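Local atomic coordinates of acyl-CoA dehydrogenase FadE3 (Mycobacterium smegmatis, PDB entry 4IV6), a protein that belongs to the acyl-CoA dehydrogenase family of flavoproteins and holds dihydroflavine-adenine dinucleotide in this structure. Residues L187-E190 with G194-V197. Residues are numbered along the deposited sequence; the frame is centred on the assembly and turned at random.
Sequences LLVE and GFDV
The phenyl ring of F195 meets strand 184-190 through V189 and the backbone of E190. The apolar part is a single methyl-to-ring contact: CG1 of V189 lies 3.7 Å from CD2 of F195 and also reaches CE2 of the same ring, approaching it obliquely. Both side chains leave their backbones toward the other segment. With CG anti to the backbone N (chi1 177°), the ring of F195 is carried across to the valine.

The polar part involves the main chain of E190. Its carbonyl O sits at the rim of the F195 ring, near the ring plane and 3.4 Å from CD2, where the slightly positive C-H edge probably gives it a weak electrostatic attraction. The carboxylate of E190 turns elsewhere, its OE2 hydrogen-bonding to the OH of Y111.

The segments belong to different sheets of the beta-rich middle domain: V189 pairs through its backbone with V167, D196 with N215. L169 and I151 also pack on V189, while V167, L214 and the ring of F216 also touch F195. With no backbone pairing between the two segments, the two sheets are joined here by apolar contact and probably a weak electrostatic one at the ring edge, without a hydrogen bond.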
loop_
_atom_site.group_PDB
_atom_site.type_symbol
_atom_site.label_atom_id
_atom_site.label_comp_id
_atom_site.label_asym_id
_atom_site.label_seq_id
_atom_site.Cartn_x
_atom_site.Cartn_y
_atom_site.Cartn_z
ATOM N N LEU B 187 -2.688 24.472 33.751
ATOM C CA LEU B 187 -2.460 25.794 34.301
ATOM C C LEU B 187 -2.091 26.729 33.167
ATOM O O LEU B 187 -1.365 26.335 32.239
ATOM C CB LEU B 187 -1.324 25.789 35.340
ATOM C CG LEU B 187 -1.364 24.845 36.559
ATOM C CD1 LEU B 187 -0.231 25.193 37.528
ATOM C CD2 LEU B 187 -2.674 24.874 37.289
ATOM N N LEU B 188 -2.601 27.957 33.233
ATOM C CA LEU B 188 -2.279 28.990 32.267
ATOM C C LEU B 188 -1.084 29.756 32.825
ATOM O O LEU B 188 -1.227 30.547 33.704
ATOM C CB LEU B 188 -3.473 29.934 32.073
ATOM C CG LEU B 188 -4.789 29.224 31.743
ATOM C CD1 LEU B 188 -5.942 30.192 31.727
ATOM C CD2 LEU B 188 -4.653 28.543 30.411
ATOM N N VAL B 189 0.091 29.492 32.290
ATOM C CA VAL B 189 1.356 29.980 32.819
ATOM C C VAL B 189 1.929 31.091 31.952
ATOM O O VAL B 189 2.159 30.898 30.755
ATOM C CB VAL B 189 2.358 28.811 32.830
ATOM C CG1 VAL B 189 3.714 29.239 33.386
ATOM C CG2 VAL B 189 1.766 27.680 33.665
ATOM N N GLU B 190 2.173 32.235 32.567
ATOM C CA GLU B 190 2.905 33.308 31.931
ATOM C C GLU B 190 4.431 33.114 32.093
ATOM O O GLU B 190 4.894 32.234 32.819
ATOM C CB GLU B 190 2.472 34.672 32.518
ATOM C CG GLU B 190 0.975 34.885 32.433
ATOM C CD GLU B 190 0.532 36.251 32.941
ATOM O OE1 GLU B 190 1.354 37.027 33.457
ATOM O OE2 GLU B 190 -0.643 36.548 32.817
ATOM N N GLY B 194 11.859 31.471 36.645
ATOM C CA GLY B 194 11.933 30.026 36.825
ATOM C C GLY B 194 11.407 29.251 35.613
ATOM O O GLY B 194 11.532 28.033 35.560
ATOM N N PHE B 195 10.793 29.951 34.660
ATOM C CA PHE B 195 10.264 29.309 33.452
ATOM C C PHE B 195 11.252 29.634 32.330
ATOM O O PHE B 195 11.258 30.756 31.817
ATOM C CB PHE B 195 8.859 29.875 33.163
ATOM C CG PHE B 195 8.197 29.369 31.901
ATOM C CD1 PHE B 195 8.830 28.519 31.003
ATOM C CD2 PHE B 195 6.936 29.819 31.594
ATOM C CE1 PHE B 195 8.202 28.108 29.846
ATOM C CE2 PHE B 195 6.291 29.411 30.446
ATOM C CZ PHE B 195 6.934 28.550 29.568
ATOM N N ASP B 196 12.068 28.661 31.956
ATOM C CA ASP B 196 13.099 28.858 30.952
ATOM C C ASP B 196 12.670 28.228 29.632
ATOM O O ASP B 196 12.207 27.074 29.594
ATOM C CB ASP B 196 14.402 28.219 31.438
ATOM C CG ASP B 196 15.574 28.444 30.490
ATOM O OD1 ASP B 196 15.951 29.567 30.209
ATOM O OD2 ASP B 196 16.141 27.466 30.017
ATOM N N VAL B 197 12.783 29.007 28.562
ATOM C CA VAL B 197 12.568 28.515 27.201
ATOM C C VAL B 197 13.961 28.291 26.650
ATOM O O VAL B 197 14.712 29.233 26.344
ATOM C CB VAL B 197 11.747 29.485 26.350
ATOM C CG1 VAL B 197 11.518 28.902 24.964
ATOM C CG2 VAL B 197 10.413 29.726 27.018
#